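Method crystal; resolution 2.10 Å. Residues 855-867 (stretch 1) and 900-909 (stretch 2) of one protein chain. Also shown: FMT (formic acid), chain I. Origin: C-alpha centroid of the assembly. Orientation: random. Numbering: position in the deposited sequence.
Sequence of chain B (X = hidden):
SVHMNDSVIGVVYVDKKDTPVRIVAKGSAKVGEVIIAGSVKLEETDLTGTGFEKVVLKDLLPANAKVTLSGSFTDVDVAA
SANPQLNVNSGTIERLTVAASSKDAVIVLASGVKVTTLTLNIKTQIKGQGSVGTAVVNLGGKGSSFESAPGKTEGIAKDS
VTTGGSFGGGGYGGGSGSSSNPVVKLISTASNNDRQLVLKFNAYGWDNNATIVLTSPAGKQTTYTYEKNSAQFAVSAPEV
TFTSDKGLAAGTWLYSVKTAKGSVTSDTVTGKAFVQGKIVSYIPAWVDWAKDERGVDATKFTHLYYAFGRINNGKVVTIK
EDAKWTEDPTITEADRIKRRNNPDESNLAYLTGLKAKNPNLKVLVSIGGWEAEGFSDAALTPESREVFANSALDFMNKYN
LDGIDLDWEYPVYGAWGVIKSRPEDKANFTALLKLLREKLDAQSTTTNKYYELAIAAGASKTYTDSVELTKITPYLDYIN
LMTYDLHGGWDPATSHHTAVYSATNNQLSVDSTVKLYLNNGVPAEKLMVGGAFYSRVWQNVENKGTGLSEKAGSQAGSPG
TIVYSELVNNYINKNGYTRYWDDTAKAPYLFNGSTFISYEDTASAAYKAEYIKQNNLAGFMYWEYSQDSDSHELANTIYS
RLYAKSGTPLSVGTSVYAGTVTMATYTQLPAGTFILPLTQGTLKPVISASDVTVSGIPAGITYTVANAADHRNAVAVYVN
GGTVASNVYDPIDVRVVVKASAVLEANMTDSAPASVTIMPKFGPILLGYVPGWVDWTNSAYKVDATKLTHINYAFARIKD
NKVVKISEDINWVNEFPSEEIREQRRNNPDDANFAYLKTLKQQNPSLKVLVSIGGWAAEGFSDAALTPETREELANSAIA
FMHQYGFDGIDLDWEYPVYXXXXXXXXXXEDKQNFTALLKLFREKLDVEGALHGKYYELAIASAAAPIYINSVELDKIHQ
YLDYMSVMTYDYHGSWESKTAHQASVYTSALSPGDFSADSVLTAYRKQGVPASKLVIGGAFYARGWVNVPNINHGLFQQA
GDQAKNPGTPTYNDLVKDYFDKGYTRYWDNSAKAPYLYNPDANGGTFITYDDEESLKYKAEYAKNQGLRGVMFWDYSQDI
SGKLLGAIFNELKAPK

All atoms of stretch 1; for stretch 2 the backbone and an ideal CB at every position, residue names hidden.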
# COMPACT_ATOMS: atom_id res chain seq x y z
N GLY B 855 -14.58 11.02 44.89
CA GLY B 855 -15.60 10.53 43.98
C GLY B 855 -16.07 11.64 43.08
O GLY B 855 -15.51 12.76 43.05
N TRP B 856 -17.13 11.33 42.36
CA TRP B 856 -17.64 12.17 41.25
C TRP B 856 -18.12 13.50 41.82
O TRP B 856 -18.83 13.53 42.80
CB TRP B 856 -18.82 11.48 40.54
CG TRP B 856 -19.39 12.40 39.49
CD1 TRP B 856 -20.55 13.18 39.61
CD2 TRP B 856 -18.78 12.79 38.28
NE1 TRP B 856 -20.67 13.98 38.53
CE2 TRP B 856 -19.62 13.76 37.68
CE3 TRP B 856 -17.61 12.39 37.61
CZ2 TRP B 856 -19.35 14.33 36.42
CZ3 TRP B 856 -17.32 12.94 36.40
CH2 TRP B 856 -18.20 13.91 35.78
N ALA B 857 -17.66 14.60 41.23
CA ALA B 857 -17.99 15.99 41.67
C ALA B 857 -17.48 16.34 43.03
O ALA B 857 -17.89 17.35 43.55
CB ALA B 857 -19.51 16.26 41.61
N ALA B 858 -16.57 15.55 43.62
CA ALA B 858 -16.17 15.80 45.00
C ALA B 858 -15.09 16.86 44.91
O ALA B 858 -14.06 16.72 44.17
CB ALA B 858 -15.66 14.56 45.66
N GLU B 859 -15.32 17.92 45.67
CA GLU B 859 -14.41 19.11 45.69
C GLU B 859 -13.32 19.05 46.72
O GLU B 859 -13.35 18.23 47.62
CB GLU B 859 -15.26 20.40 45.85
CG GLU B 859 -16.35 20.42 44.74
CD GLU B 859 -17.16 21.71 44.54
OE1 GLU B 859 -18.34 21.64 45.09
OE2 GLU B 859 -16.65 22.69 43.78
N GLY B 860 -12.36 19.94 46.61
CA GLY B 860 -11.34 20.12 47.62
C GLY B 860 -9.94 19.64 47.33
O GLY B 860 -9.01 20.10 47.98
N PHE B 861 -9.77 18.76 46.33
CA PHE B 861 -8.43 18.23 46.11
C PHE B 861 -7.43 19.23 45.59
O PHE B 861 -6.28 19.22 46.00
CB PHE B 861 -8.46 17.00 45.19
CG PHE B 861 -8.86 15.72 45.87
CD1 PHE B 861 -7.93 15.04 46.72
CD2 PHE B 861 -10.01 15.11 45.55
CE1 PHE B 861 -8.25 13.84 47.34
CE2 PHE B 861 -10.35 13.89 46.18
CZ PHE B 861 -9.46 13.24 47.03
N SER B 862 -7.81 20.03 44.61
CA SER B 862 -6.88 20.95 43.96
C SER B 862 -6.31 21.97 44.97
O SER B 862 -5.10 22.15 45.11
CB SER B 862 -7.53 21.70 42.79
OG SER B 862 -6.54 22.46 42.08
N ASP B 863 -7.21 22.48 45.78
CA ASP B 863 -6.84 23.29 46.92
C ASP B 863 -6.06 22.54 47.93
O ASP B 863 -5.07 23.07 48.41
CB ASP B 863 -8.04 23.94 47.60
CG ASP B 863 -8.62 25.11 46.80
OD1 ASP B 863 -8.05 25.43 45.72
OD2 ASP B 863 -9.67 25.67 47.30
N ALA B 864 -6.49 21.33 48.27
CA ALA B 864 -5.72 20.59 49.31
C ALA B 864 -4.31 20.29 48.88
O ALA B 864 -3.41 20.17 49.71
CB ALA B 864 -6.41 19.30 49.68
N ALA B 865 -4.12 20.08 47.60
CA ALA B 865 -2.82 19.64 47.08
C ALA B 865 -1.82 20.74 46.85
O ALA B 865 -0.64 20.48 46.53
CB ALA B 865 -2.99 18.83 45.80
N LEU B 866 -2.22 22.00 47.09
CA LEU B 866 -1.47 23.16 46.63
C LEU B 866 -0.19 23.46 47.34
O LEU B 866 0.77 23.68 46.70
CB LEU B 866 -2.43 24.37 46.56
CG LEU B 866 -2.11 25.52 45.63
CD1 LEU B 866 -2.17 25.12 44.19
CD2 LEU B 866 -3.04 26.73 45.97
N THR B 867 -0.06 23.30 48.64
CA THR B 867 1.16 23.72 49.32
C THR B 867 1.50 22.65 50.34
O THR B 867 0.67 21.84 50.65
CB THR B 867 0.94 25.00 50.12
OG1 THR B 867 -0.01 24.76 51.16
CG2 THR B 867 0.39 26.12 49.19
N UNK B 900 -10.25 18.47 35.81
CA UNK B 900 -11.39 18.69 36.64
C UNK B 900 -12.69 18.09 36.12
O UNK B 900 -13.84 18.57 36.45
CB UNK B 900 -11.57 20.20 36.84
N UNK B 901 -12.56 17.02 35.36
CA UNK B 901 -13.72 16.41 34.64
C UNK B 901 -14.43 17.44 33.78
O UNK B 901 -15.67 17.44 33.66
CB UNK B 901 -14.72 15.80 35.63
N UNK B 902 -13.62 18.34 33.21
CA UNK B 902 -14.08 19.42 32.31
C UNK B 902 -15.00 20.41 33.04
O UNK B 902 -16.09 20.67 32.62
CB UNK B 902 -14.81 18.83 31.11
N UNK B 903 -14.52 20.96 34.14
CA UNK B 903 -15.23 22.02 34.85
C UNK B 903 -16.21 21.56 35.90
O UNK B 903 -16.83 22.38 36.50
CB UNK B 903 -15.98 22.89 33.84
N UNK B 904 -16.28 20.27 36.22
CA UNK B 904 -17.11 19.80 37.34
C UNK B 904 -16.50 20.16 38.71
O UNK B 904 -17.24 20.41 39.68
CB UNK B 904 -17.30 18.28 37.24
N UNK B 905 -15.16 20.24 38.81
CA UNK B 905 -14.53 20.57 40.08
C UNK B 905 -13.46 21.51 39.74
O UNK B 905 -13.01 21.55 38.58
CB UNK B 905 -14.00 19.35 40.83
N UNK B 906 -13.02 22.26 40.72
CA UNK B 906 -11.91 23.12 40.45
C UNK B 906 -10.66 22.35 40.03
O UNK B 906 -10.37 21.30 40.61
CB UNK B 906 -11.62 23.97 41.68
N UNK B 907 -9.91 22.90 39.08
CA UNK B 907 -8.65 22.30 38.69
C UNK B 907 -7.63 23.32 38.23
O UNK B 907 -8.00 24.38 37.84
CB UNK B 907 -8.89 21.27 37.58
N UNK B 908 -6.35 22.93 38.29
CA UNK B 908 -5.18 23.69 37.91
C UNK B 908 -4.14 22.83 37.21
O UNK B 908 -4.07 21.61 37.47
CB UNK B 908 -4.56 24.35 39.14
N UNK B 909 -3.26 23.46 36.38
CA UNK B 909 -2.17 22.70 35.76
C UNK B 909 -1.24 22.01 36.77
O UNK B 909 -0.76 20.87 36.53
CB UNK B 909 -1.34 23.63 34.87
C FMT I . -11.39 22.80 45.41
O1 FMT I . -12.38 22.23 44.81
O2 FMT I . -10.07 22.42 45.33

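Position 900 has phi/psi of 61/28 and nothing of stretch 1 within reach. An ideal CB there would lie 2.6 Å from the backbone O of position 905, so glycine is the clear choice, and Gly 900 is the deposited residue.

At 901 the CB points toward stretch 1 and, placed ideally, stops 3.9 Å from Trp 856 CZ3. Phi is again positive, but the indole invites a small apolar group. Ala 901 fits, its CB 4.0 Å from Trp 856 CZ3.

Positions 902 and 903 meet nothing of stretch 1. At 902 phi/psi of 64/55 is left-handed and favours glycine or asparagine; Phe 902 is deposited all the same and takes no part in the contact. At 903, phi/psi of 89/7 would jam a CB against the preceding carbonyl O; Gly 903 answers that.

Position 904 points toward the gap between Trp 856 and Ala 857, its ideal CB 4.5 Å from Trp 856 CZ2. Valine, isoleucine or leucine would suit such apolar surroundings. Val 904 uses both branches: CG2 lies 3.9 Å from Trp 856 CZ2, and CG1 3.8 Å from Ala 857 CB. A water donates to both Ala 857 O and Val 904 O.

At 905 the CB faces the turn's exit, 4.2 Å from Ala 858 O and 4.7 Å from Glu 859 CG. A branched aliphatic could cover this backbone. Ile 905 does so with CG2, 3.5 Å from Ala 858 O and 3.7 Å from Ala 857 C.

Position 906 points toward stretch 1, its ideal CB 4.8 Å from Ser 862 CB, and the carboxylate of Asp 863 lies farther out. A long cation could reach it. Lys 906, with all four chi angles t, forms a salt bridge from NZ to Asp 863 OD1 at 3.0 Å. A water accepts from the backbone N of 906 and donates to Glu 859 OE2.

At 907 the CB points away, so small or polar residues are all plausible; Ser 907 contributes little across the contact.

Position 908 points toward stretch 1, its ideal CB 4.0 Å from Ser 862 OG, with Asp 863 and Leu 866 beyond. A long donor would suit, lysine or arginine; a planar guanidinium could also lay a face against Leu 866. Arg 908 donates from NH1 to Ser 862 OG and Asp 863 OD1, both at 2.8 Å, the latter within a salt bridge. Leu 866 CD1 covers one guanidinium face, 3.6 Å from Arg 908 NE.

Position 909 is out of reach; its phi of -58° admits proline, and Pro 909 is there.

Stretch 2 900-909: GAFGVIKSRP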
# COMPACT_ATOMS: atom_id res chain seq x y z
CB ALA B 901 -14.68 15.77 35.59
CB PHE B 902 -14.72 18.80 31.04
CG PHE B 902 -13.83 17.80 30.37
CD1 PHE B 902 -12.67 18.21 29.74
CD2 PHE B 902 -14.10 16.44 30.43
CE1 PHE B 902 -11.79 17.30 29.17
CE2 PHE B 902 -13.22 15.51 29.84
CZ PHE B 902 -12.06 15.94 29.22
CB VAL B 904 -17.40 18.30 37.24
CG1 VAL B 904 -18.31 17.84 38.38
CG2 VAL B 904 -18.09 18.00 35.93
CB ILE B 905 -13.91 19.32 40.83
CG1 ILE B 905 -12.90 18.54 39.96
CG2 ILE B 905 -15.01 18.39 41.28
CD1 ILE B 905 -11.99 17.62 40.74
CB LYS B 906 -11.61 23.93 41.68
CG LYS B 906 -10.59 25.05 41.53
CD LYS B 906 -10.45 25.67 42.91
CE LYS B 906 -9.69 26.99 43.03
NZ LYS B 906 -9.94 27.43 44.47
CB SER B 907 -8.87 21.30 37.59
OG SER B 907 -9.31 21.96 36.45
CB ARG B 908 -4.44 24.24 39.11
CG ARG B 908 -5.24 25.07 40.12
CD ARG B 908 -4.39 25.33 41.36
NE ARG B 908 -4.95 26.31 42.28
CZ ARG B 908 -5.86 26.10 43.26
NH1 ARG B 908 -6.43 24.92 43.49
NH2 ARG B 908 -6.23 27.14 44.06
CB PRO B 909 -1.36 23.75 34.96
CG PRO B 909 -2.23 24.96 34.88
CD PRO B 909 -3.30 24.87 35.91
O HOH W 1 -18.60 19.66 42.08
O HOH W 2 -14.00 22.03 43.33
O HOH W 3 -10.59 20.20 43.11
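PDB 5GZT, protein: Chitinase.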